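Local coordinates for protein glycosyltransferase (duf1792) (PDB 5V4A) that is the C-terminal GT-D-type domain of a larger glycosyltransferase, binds UDP, and probably serves the accessory system that exports a serine-rich repeat cell wall protein, at residues I6-I11 with D72-L77; S24-G29 with E64-C69; I145-T150 with R168-S173. One frame throughout, in Å; residues are numbered along the deposited sequence.

In the fold
Contact 1 joins two loops near the surface; contacts 2 and 3 are parallel strand pairs reaching UDP. Contact 2 is nested inside the loop closed by contact 1, their centres 15 Å apart: strand 66-70 runs from contact 2 almost directly into 72-77. Strand 24-27 also bonds through its backbone to strand 218-220, the outermost strand of the sheet that holds contact 3. Contacts 2 and 3, with centres 20 Å apart, hold opposite ends of UDP, Arg27 taking the diphosphate and Gly148 and Pro172 the uracil. Contact 1 stands back from this pocket, the side chain of Asp72 about 13 Å from UDP, and its centre lies 30 Å from that of contact 3.

Contact 1 of 3, residues I6-I11 with D72-L77; sequences ISVLSI and DVFTGL
Asp72 OD2 lies against the backbone of Leu9 and Ser10 while a salt bridge from Arg79 NH1 holds the same oxygen and meets the charge of the carboxylate. OD2 comes to 3.5 Å from Leu9 O and 4.0 Å from Ser10 CA. With CG anti to the backbone N (chi1 -172°), the acid group swings across to this loop.

Val8 divides its two methyls between the partners. CG1 rests on Asp72, 4.0 Å from its CB, and CG2 comes in at the rim of the Phe74 ring, near its plane, 3.9 Å from CD2. Ile6 approaches the same ring quite differently: its CD1 sits over one face, 4.0 Å from the ring centroid and 20° off the normal, a CH-pi contact displaced toward CZ. Val73 CG2 lies over the centre of the opposite face, so the ring is held between two aliphatic groups with a third at its edge. The contact across the two loops is thus mostly apolar, and its touching residues are largely near the surface.

Tyr100 and Leu93 of helix 82-103 close in on Phe74, the tyrosine ring edge-to-face with it, and Ile6 also touches Tyr100. Ser7 and Leu9 pair through their backbones with Tyr109, just ahead of strand 110-111. Ser10, at the N-cap, bonds through OG to Gln13 N, where the N-terminal loop passes from the edge of the sheet into helix 11-21.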
loop_
_atom_site.group_PDB
_atom_site.type_symbol
_atom_site.label_atom_id
_atom_site.label_comp_id
_atom_site.label_asym_id
_atom_site.label_seq_id
_atom_site.Cartn_x
_atom_site.Cartn_y
_atom_site.Cartn_z
ATOM N N ILE A 6 -19.583 19.617 -2.738
ATOM C CA ILE A 6 -18.201 19.281 -3.035
ATOM C C ILE A 6 -17.974 17.791 -2.833
ATOM O O ILE A 6 -18.385 17.215 -1.820
ATOM C CB ILE A 6 -17.276 20.101 -2.124
ATOM C CG1 ILE A 6 -17.767 21.553 -2.063
ATOM C CG2 ILE A 6 -15.840 20.001 -2.591
ATOM C CD1 ILE A 6 -17.076 22.405 -1.002
ATOM N N SER A 7 -17.308 17.169 -3.799
ATOM C CA SER A 7 -17.038 15.738 -3.806
ATOM C C SER A 7 -15.572 15.522 -3.465
ATOM O O SER A 7 -14.691 15.934 -4.228
ATOM C CB SER A 7 -17.373 15.123 -5.163
ATOM O OG SER A 7 -18.683 15.475 -5.561
ATOM N N VAL A 8 -15.309 14.871 -2.335
ATOM C CA VAL A 8 -13.946 14.629 -1.872
ATOM C C VAL A 8 -13.700 13.124 -1.850
ATOM O O VAL A 8 -14.520 12.366 -1.318
ATOM C CB VAL A 8 -13.700 15.232 -0.476
ATOM C CG1 VAL A 8 -12.247 15.085 -0.106
ATOM C CG2 VAL A 8 -14.167 16.695 -0.422
ATOM N N LEU A 9 -12.580 12.694 -2.431
ATOM C CA LEU A 9 -12.209 11.284 -2.382
ATOM C C LEU A 9 -11.830 10.862 -0.965
ATOM O O LEU A 9 -11.410 11.669 -0.142
ATOM C CB LEU A 9 -11.026 11.001 -3.298
ATOM C CG LEU A 9 -11.183 11.247 -4.791
ATOM C CD1 LEU A 9 -9.931 10.758 -5.486
ATOM C CD2 LEU A 9 -12.394 10.508 -5.276
ATOM N N SER A 10 -11.961 9.565 -0.700
ATOM C CA SER A 10 -11.413 8.977 0.513
ATOM C C SER A 10 -9.885 8.966 0.456
ATOM O O SER A 10 -9.270 9.217 -0.584
ATOM C CB SER A 10 -11.941 7.557 0.705
ATOM O OG SER A 10 -11.515 6.705 -0.359
ATOM N N ILE A 11 -9.265 8.651 1.600
ATOM C CA ILE A 11 -7.821 8.420 1.626
ATOM C C ILE A 11 -7.433 7.274 0.692
ATOM O O ILE A 11 -6.407 7.333 -0.001
ATOM C CB ILE A 11 -7.357 8.144 3.066
ATOM C CG1 ILE A 11 -7.424 9.428 3.900
ATOM C CG2 ILE A 11 -5.957 7.570 3.055
ATOM C CD1 ILE A 11 -7.178 9.193 5.366
ATOM N N ASP A 72 -11.971 16.023 4.058
ATOM C CA ASP A 72 -13.094 15.121 3.795
ATOM C C ASP A 72 -14.098 15.223 4.949
ATOM O O ASP A 72 -14.276 14.310 5.761
ATOM C CB ASP A 72 -12.565 13.704 3.588
ATOM C CG ASP A 72 -13.629 12.728 3.123
ATOM O OD1 ASP A 72 -14.806 13.126 3.010
ATOM O OD2 ASP A 72 -13.283 11.552 2.863
ATOM N N VAL A 73 -14.779 16.373 5.009
ATOM C CA VAL A 73 -15.604 16.713 6.168
ATOM C C VAL A 73 -17.017 17.117 5.769
ATOM O O VAL A 73 -17.883 17.312 6.627
ATOM C CB VAL A 73 -14.951 17.838 6.997
ATOM C CG1 VAL A 73 -13.563 17.426 7.450
ATOM C CG2 VAL A 73 -14.903 19.131 6.201
ATOM N N PHE A 74 -17.277 17.237 4.472
ATOM C CA PHE A 74 -18.600 17.680 4.056
ATOM C C PHE A 74 -19.637 16.567 4.127
ATOM O O PHE A 74 -20.813 16.812 3.840
ATOM C CB PHE A 74 -18.521 18.263 2.645
ATOM C CG PHE A 74 -17.474 19.328 2.503
ATOM C CD1 PHE A 74 -17.707 20.613 2.958
ATOM C CD2 PHE A 74 -16.230 19.026 1.973
ATOM C CE1 PHE A 74 -16.728 21.596 2.849
ATOM C CE2 PHE A 74 -15.249 19.998 1.859
ATOM C CZ PHE A 74 -15.499 21.287 2.300
ATOM N N THR A 75 -19.235 15.367 4.538
ATOM C CA THR A 75 -20.156 14.253 4.704
ATOM C C THR A 75 -19.531 13.265 5.678
ATOM O O THR A 75 -18.332 13.316 5.960
ATOM C CB THR A 75 -20.458 13.571 3.369
ATOM O OG1 THR A 75 -21.567 12.683 3.530
ATOM C CG2 THR A 75 -19.247 12.774 2.893
ATOM N N GLY A 76 -20.364 12.351 6.175
ATOM C CA GLY A 76 -19.922 11.230 6.985
ATOM C C GLY A 76 -18.894 11.524 8.060
ATOM O O GLY A 76 -17.862 10.848 8.136
ATOM N N LEU A 77 -19.158 12.528 8.901
ATOM C CA LEU A 77 -18.245 12.858 9.990
ATOM C C LEU A 77 -18.159 11.759 11.046
ATOM O O LEU A 77 -17.251 11.800 11.883
ATOM C CB LEU A 77 -18.662 14.173 10.650
ATOM C CG LEU A 77 -18.336 15.510 9.979
ATOM C CD1 LEU A 77 -18.818 16.655 10.847
ATOM C CD2 LEU A 77 -16.841 15.639 9.751
#

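Contact 2 of 3, residues S24-G29 with E64-C69; sequences SVVRFG and ERLMVC. With UDP (uridine-5'-diphosphate), chain C.
Arg27, packed at its base against Cys69 (CB to CB 3.8 Å), carries its guanidinium to the diphosphate of UDP. Both terminal nitrogens grip one beta-phosphate oxygen, NH1 at 3.0 Å from O1B and NH2 at 3.1 Å; a weak, strongly bent bond links NH2 to O2A of the alpha-phosphate, whose phosphorus lies at the edge of the guanidinium, in its plane. The bend in the chain at chi3 (-70°) turns this group toward the ligand. Asp220 forms a salt bridge with NH2, and Thr112 O accepts a bond from NH1.

Behind the arginine, strands 24-27 and 66-69 run parallel, their axes 16° apart, as neighbours joined by a crossover through helices 30-36 and 48-58. The backbone bonds continue past the strand end to Phe28 N, which donates to Cys69 O; the shortest, Cys69 N to Val26 O, spans 2.7 Å. At the other end a water donates to Arg65 O, which also accepts from Ser24 N, and the same water is bonded to Ser24 OG, which also bonds to Ala218 N.

On the Arg27 and Cys69 face, Val25 CG2 touches both Met67 CE and Cys69 SG, the sulfur at 3.5 Å, and Leu18 of helix 11-21 covers Val25 and Met67. On the other face Val26 CG2 meets Val68 CG2 side by side at 3.9 Å, with Val208 of helix 201-213 against Val26. Phe28 turns an edge to Val68 CG1 and packs on helix 48-58.

A buried strand paired on both edges therefore presents one cationic group at its C-terminal end, where Arg27 and nearby Lys205 probably offset the phosphate charge while Asp220 and Thr112 fix the guanidinium in place.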
loop_
_atom_site.group_PDB
_atom_site.type_symbol
_atom_site.label_atom_id
_atom_site.label_comp_id
_atom_site.label_asym_id
_atom_site.label_seq_id
_atom_site.Cartn_x
_atom_site.Cartn_y
_atom_site.Cartn_z
ATOM N N SER A 24 1.411 15.063 -8.856
ATOM C CA SER A 24 1.738 15.848 -7.680
ATOM C C SER A 24 0.477 16.054 -6.846
ATOM O O SER A 24 -0.642 15.860 -7.321
ATOM C CB SER A 24 2.321 17.197 -8.100
ATOM O OG SER A 24 3.613 17.045 -8.649
ATOM N N VAL A 25 0.638 16.522 -5.603
ATOM C CA VAL A 25 -0.537 16.731 -4.764
ATOM C C VAL A 25 -0.372 17.980 -3.914
ATOM O O VAL A 25 0.721 18.257 -3.412
ATOM C CB VAL A 25 -0.824 15.510 -3.869
ATOM C CG1 VAL A 25 0.308 15.280 -2.887
ATOM C CG2 VAL A 25 -2.127 15.714 -3.131
ATOM N N VAL A 26 -1.476 18.723 -3.766
ATOM C CA VAL A 26 -1.595 19.855 -2.850
ATOM C C VAL A 26 -2.860 19.662 -2.028
ATOM O O VAL A 26 -3.918 19.327 -2.572
ATOM C CB VAL A 26 -1.633 21.236 -3.549
ATOM C CG1 VAL A 26 -0.272 21.626 -4.012
ATOM C CG2 VAL A 26 -2.688 21.320 -4.693
ATOM N N ARG A 27 -2.747 19.866 -0.716
ATOM C CA ARG A 27 -3.842 19.634 0.213
ATOM C C ARG A 27 -4.154 20.939 0.923
ATOM O O ARG A 27 -3.244 21.668 1.324
ATOM C CB ARG A 27 -3.486 18.551 1.249
ATOM C CG ARG A 27 -2.625 17.416 0.736
ATOM C CD ARG A 27 -2.041 16.582 1.883
ATOM N NE ARG A 27 -1.052 17.417 2.552
ATOM C CZ ARG A 27 -1.286 18.104 3.662
ATOM N NH1 ARG A 27 -2.455 17.967 4.290
ATOM N NH2 ARG A 27 -0.341 18.906 4.150
ATOM N N PHE A 28 -5.430 21.233 1.098
ATOM C CA PHE A 28 -5.832 22.424 1.835
ATOM C C PHE A 28 -6.608 21.990 3.057
ATOM O O PHE A 28 -7.543 21.196 2.945
ATOM C CB PHE A 28 -6.669 23.355 0.960
ATOM C CG PHE A 28 -5.886 23.985 -0.128
ATOM C CD1 PHE A 28 -5.799 23.386 -1.375
ATOM C CD2 PHE A 28 -5.198 25.168 0.104
ATOM C CE1 PHE A 28 -5.054 23.972 -2.385
ATOM C CE2 PHE A 28 -4.451 25.758 -0.884
ATOM C CZ PHE A 28 -4.378 25.156 -2.141
ATOM N N GLY A 29 -6.198 22.487 4.225
ATOM C CA GLY A 29 -6.895 22.190 5.456
ATOM C C GLY A 29 -7.451 23.437 6.107
ATOM O O GLY A 29 -7.585 24.484 5.463
ATOM N N GLU A 64 -4.200 14.520 -13.893
ATOM C CA GLU A 64 -3.066 13.613 -13.717
ATOM C C GLU A 64 -1.758 14.339 -13.421
ATOM O O GLU A 64 -0.799 13.698 -12.984
ATOM C CB GLU A 64 -2.888 12.776 -14.974
ATOM C CG GLU A 64 -2.708 13.667 -16.197
ATOM C CD GLU A 64 -2.440 12.905 -17.472
ATOM O OE1 GLU A 64 -3.037 13.277 -18.507
ATOM O OE2 GLU A 64 -1.606 11.976 -17.450
ATOM N N ARG A 65 -1.694 15.654 -13.645
ATOM C CA ARG A 65 -0.506 16.429 -13.299
ATOM C C ARG A 65 -0.527 16.856 -11.834
ATOM O O ARG A 65 0.512 16.834 -11.162
ATOM C CB ARG A 65 -0.418 17.666 -14.217
ATOM C CG ARG A 65 0.809 18.582 -14.029
ATOM C CD ARG A 65 0.729 19.887 -14.848
ATOM N NE ARG A 65 -0.133 20.893 -14.227
ATOM C CZ ARG A 65 -0.016 22.206 -14.407
ATOM N NH1 ARG A 65 0.948 22.699 -15.181
ATOM N NH2 ARG A 65 -0.854 23.029 -13.785
ATOM N N LEU A 66 -1.703 17.181 -11.305
ATOM C CA LEU A 66 -1.780 17.731 -9.959
ATOM C C LEU A 66 -3.147 17.445 -9.363
ATOM O O LEU A 66 -4.166 17.774 -9.976
ATOM C CB LEU A 66 -1.515 19.244 -9.989
ATOM C CG LEU A 66 -1.735 19.950 -8.655
ATOM C CD1 LEU A 66 -0.773 19.344 -7.673
ATOM C CD2 LEU A 66 -1.455 21.428 -8.814
ATOM N N MET A 67 -3.160 16.846 -8.171
ATOM C CA MET A 67 -4.385 16.602 -7.418
ATOM C C MET A 67 -4.519 17.664 -6.337
ATOM O O MET A 67 -3.581 17.888 -5.571
ATOM C CB MET A 67 -4.386 15.213 -6.769
ATOM C CG MET A 67 -5.755 14.810 -6.203
ATOM S SD MET A 67 -5.837 13.126 -5.524
ATOM C CE MET A 67 -4.512 13.183 -4.315
ATOM N N VAL A 68 -5.684 18.309 -6.279
ATOM C CA VAL A 68 -5.985 19.335 -5.282
ATOM C C VAL A 68 -6.881 18.707 -4.224
ATOM O O VAL A 68 -7.883 18.063 -4.563
ATOM C CB VAL A 68 -6.664 20.555 -5.927
ATOM C CG1 VAL A 68 -7.067 21.566 -4.868
ATOM C CG2 VAL A 68 -5.757 21.162 -7.017
ATOM N N CYS A 69 -6.533 18.890 -2.938
ATOM C CA CYS A 69 -7.213 18.206 -1.849
ATOM C C CYS A 69 -7.900 19.177 -0.902
ATOM O O CYS A 69 -7.436 20.302 -0.690
ATOM C CB CYS A 69 -6.240 17.323 -1.058
ATOM S SG CYS A 69 -5.454 16.041 -2.083
HETATM N N1 UDP C . 5.839 24.316 8.770
HETATM C C2 UDP C . 7.101 24.823 8.566
HETATM N N3 UDP C . 7.154 26.167 8.307
HETATM C C4 UDP C . 6.088 27.043 8.237
HETATM C C5 UDP C . 4.810 26.442 8.447
HETATM C C6 UDP C . 4.725 25.118 8.691
HETATM O O2 UDP C . 8.108 24.134 8.611
HETATM O O4 UDP C . 6.294 28.244 7.980
HETATM C "C1'" UDP C . 5.719 22.848 8.980
HETATM C "C2'" UDP C . 5.399 22.357 10.385
HETATM O "O2'" UDP C . 6.553 22.391 11.223
HETATM C "C3'" UDP C . 4.904 20.929 10.067
HETATM C "C4'" UDP C . 4.277 21.068 8.665
HETATM O "O4'" UDP C . 4.650 22.380 8.193
HETATM O "O3'" UDP C . 5.966 19.988 9.966
HETATM C "C5'" UDP C . 2.778 20.889 8.596
HETATM O "O5'" UDP C . 2.238 21.200 7.292
HETATM P PA UDP C . 0.676 21.217 7.044
HETATM O O1A UDP C . 0.015 22.360 7.809
HETATM O O2A UDP C . 0.479 21.178 5.574
HETATM O O3A UDP C . 0.145 19.833 7.732
HETATM P PB UDP C . -1.212 19.009 7.644
HETATM O O1B UDP C . -2.030 19.803 6.618
HETATM O O2B UDP C . -1.810 19.172 9.061
HETATM O O3B UDP C . -0.972 17.589 7.229
HETATM O O HOH W 1 3.113 16.544 -11.466
#

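Contact 3 of 3, residues I145-T150 with R168-S173; sequences IVEGLT and RIICPS. With UDP (uridine-5'-diphosphate), chain C.
Ile145 and Arg168 are bridge partners in a pair of parallel strands in the middle of a parallel sheet of the GT-D fold, where 142-148 and 165-171 lie side by side with no helix between them in sequence. The strands pack tightly at this buried end. Glu147 sends its carboxylate out from the sheet and over toward Arg168, chi1 of 71° setting CG between the backbone N and the carbonyl carbon, and OE1 forms a salt bridge with Arg168 NH1 at 2.7 Å. The arginine is met on the syn side of OE1 but 33° out of the carboxylate plane, whereas the oxygen lies close to the guanidinium plane. Ile145 CD1 rests 4.1 Å above the centre of that guanidinium. Further bonds hold both groups: Ser153 N reaches OE2, Ser153 O takes NH2 and Gln266 OE1 takes NE.

On the other face, Val146 CG1 touches Cys171 SG at 3.8 Å, and Ile183 of helix 180-190 packs on both. The backbone bonds between the strands include Cys171 N to Glu147 O, 2.8 Å.

The looser side is that of Leu149 and Thr150, both partly exposed. Leu149 CD1 touches Ile170 CG2, and Thr150 OG1, bonded to Asp252, passes 3.7 Å from Ser173 CB. Buried Gly148, by contrast, is packed closely against Ser173, and this end contributes to the uracil site. Gly148 CA lies 3.0 Å from UDP O2, the base oxygen filling the space beside a residue without a side chain. Backbone oxygens face UDP N3: Ser173 O lies 2.9 Å from it, and N3 donates a nearly straight bond (167°) to Pro172 O, 3.0 Å away.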
loop_
_atom_site.group_PDB
_atom_site.type_symbol
_atom_site.label_atom_id
_atom_site.label_comp_id
_atom_site.label_asym_id
_atom_site.label_seq_id
_atom_site.Cartn_x
_atom_site.Cartn_y
_atom_site.Cartn_z
ATOM N N ILE A 145 13.649 16.496 0.426
ATOM C CA ILE A 145 12.696 16.832 1.465
ATOM C C ILE A 145 12.830 18.317 1.778
ATOM O O ILE A 145 13.918 18.786 2.125
ATOM C CB ILE A 145 12.942 15.959 2.702
ATOM C CG1 ILE A 145 12.479 14.528 2.441
ATOM C CG2 ILE A 145 12.334 16.553 3.915
ATOM C CD1 ILE A 145 12.683 13.595 3.622
ATOM N N VAL A 146 11.729 19.050 1.653
ATOM C CA VAL A 146 11.689 20.495 1.897
ATOM C C VAL A 146 10.786 20.742 3.098
ATOM O O VAL A 146 9.560 20.593 3.002
ATOM C CB VAL A 146 11.197 21.253 0.656
ATOM C CG1 VAL A 146 11.393 22.753 0.850
ATOM C CG2 VAL A 146 11.957 20.770 -0.588
ATOM N N GLU A 147 11.385 21.108 4.235
ATOM C CA GLU A 147 10.667 21.151 5.503
ATOM C C GLU A 147 11.255 22.241 6.391
ATOM O O GLU A 147 12.314 22.806 6.108
ATOM C CB GLU A 147 10.757 19.812 6.235
ATOM C CG GLU A 147 12.144 19.532 6.799
ATOM C CD GLU A 147 12.263 18.133 7.427
ATOM O OE1 GLU A 147 13.401 17.714 7.729
ATOM O OE2 GLU A 147 11.224 17.458 7.607
ATOM N N GLY A 148 10.551 22.518 7.496
ATOM C CA GLY A 148 11.022 23.490 8.466
ATOM C C GLY A 148 12.031 22.931 9.466
ATOM O O GLY A 148 12.263 21.724 9.579
ATOM N N LEU A 149 12.621 23.862 10.219
ATOM C CA LEU A 149 13.705 23.531 11.140
ATOM C C LEU A 149 13.274 22.490 12.173
ATOM O O LEU A 149 14.058 21.599 12.520
ATOM C CB LEU A 149 14.206 24.801 11.833
ATOM C CG LEU A 149 15.386 24.620 12.783
ATOM C CD1 LEU A 149 16.576 23.991 12.054
ATOM C CD2 LEU A 149 15.772 25.934 13.457
ATOM N N THR A 150 12.045 22.590 12.678
ATOM C CA THR A 150 11.565 21.698 13.735
ATOM C C THR A 150 10.832 20.477 13.208
ATOM O O THR A 150 10.520 19.577 13.995
ATOM C CB THR A 150 10.649 22.461 14.706
ATOM O OG1 THR A 150 9.477 22.917 14.015
ATOM C CG2 THR A 150 11.384 23.630 15.358
ATOM N N ARG A 168 17.927 17.218 2.092
ATOM C CA ARG A 168 16.957 18.105 2.714
ATOM C C ARG A 168 17.353 19.564 2.548
ATOM O O ARG A 168 18.524 19.938 2.692
ATOM C CB ARG A 168 16.740 17.816 4.244
ATOM C CG ARG A 168 16.658 16.344 4.636
ATOM C CD ARG A 168 16.453 16.119 6.153
ATOM N NE ARG A 168 16.117 14.727 6.471
ATOM C CZ ARG A 168 14.974 14.293 7.010
ATOM N NH1 ARG A 168 13.991 15.127 7.315
ATOM N NH2 ARG A 168 14.802 12.987 7.233
ATOM N N ILE A 169 16.342 20.373 2.241
ATOM C CA ILE A 169 16.407 21.824 2.240
ATOM C C ILE A 169 15.646 22.265 3.477
ATOM O O ILE A 169 14.437 22.024 3.566
ATOM C CB ILE A 169 15.755 22.416 0.980
ATOM C CG1 ILE A 169 16.398 21.896 -0.312
ATOM C CG2 ILE A 169 15.743 23.940 1.032
ATOM C CD1 ILE A 169 17.788 22.340 -0.556
ATOM N N ILE A 170 16.341 22.889 4.432
ATOM C CA ILE A 170 15.757 23.281 5.715
ATOM C C ILE A 170 15.319 24.743 5.652
ATOM O O ILE A 170 16.112 25.623 5.290
ATOM C CB ILE A 170 16.756 23.080 6.867
ATOM C CG1 ILE A 170 17.193 21.614 7.005
ATOM C CG2 ILE A 170 16.144 23.573 8.165
ATOM C CD1 ILE A 170 16.071 20.578 6.946
ATOM N N CYS A 171 14.062 25.004 6.035
ATOM C CA CYS A 171 13.383 26.288 5.867
ATOM C C CYS A 171 12.996 26.856 7.223
ATOM O O CYS A 171 13.173 26.162 8.233
ATOM C CB CYS A 171 12.147 26.082 4.998
ATOM S SG CYS A 171 12.548 25.348 3.411
ATOM N N PRO A 172 12.477 28.092 7.310
ATOM C CA PRO A 172 11.928 28.553 8.593
ATOM C C PRO A 172 10.793 27.655 9.060
ATOM O O PRO A 172 9.938 27.237 8.272
ATOM C CB PRO A 172 11.430 29.974 8.283
ATOM C CG PRO A 172 12.270 30.428 7.154
ATOM C CD PRO A 172 12.514 29.190 6.316
ATOM N N SER A 173 10.790 27.372 10.365
ATOM C CA SER A 173 9.739 26.564 10.981
ATOM C C SER A 173 8.394 27.275 11.007
ATOM O O SER A 173 7.355 26.617 11.160
ATOM C CB SER A 173 10.149 26.171 12.402
ATOM O OG SER A 173 10.343 27.323 13.198
HETATM N N1 UDP C . 5.839 24.316 8.770
HETATM C C2 UDP C . 7.101 24.823 8.566
HETATM N N3 UDP C . 7.154 26.167 8.307
HETATM C C4 UDP C . 6.088 27.043 8.237
HETATM C C5 UDP C . 4.810 26.442 8.447
HETATM C C6 UDP C . 4.725 25.118 8.691
HETATM O O2 UDP C . 8.108 24.134 8.611
HETATM O O4 UDP C . 6.294 28.244 7.980
HETATM C "C1'" UDP C . 5.719 22.848 8.980
HETATM C "C2'" UDP C . 5.399 22.357 10.385
HETATM O "O2'" UDP C . 6.553 22.391 11.223
HETATM C "C3'" UDP C . 4.904 20.929 10.067
HETATM C "C4'" UDP C . 4.277 21.068 8.665
HETATM O "O4'" UDP C . 4.650 22.380 8.193
HETATM O "O3'" UDP C . 5.966 19.988 9.966
HETATM C "C5'" UDP C . 2.778 20.889 8.596
HETATM O "O5'" UDP C . 2.238 21.200 7.292
HETATM P PA UDP C . 0.676 21.217 7.044
HETATM O O1A UDP C . 0.015 22.360 7.809
HETATM O O2A UDP C . 0.479 21.178 5.574
HETATM O O3A UDP C . 0.145 19.833 7.732
HETATM P PB UDP C . -1.212 19.009 7.644
HETATM O O1B UDP C . -2.030 19.803 6.618
HETATM O O2B UDP C . -1.810 19.172 9.061
HETATM O O3B UDP C . -0.972 17.589 7.229
#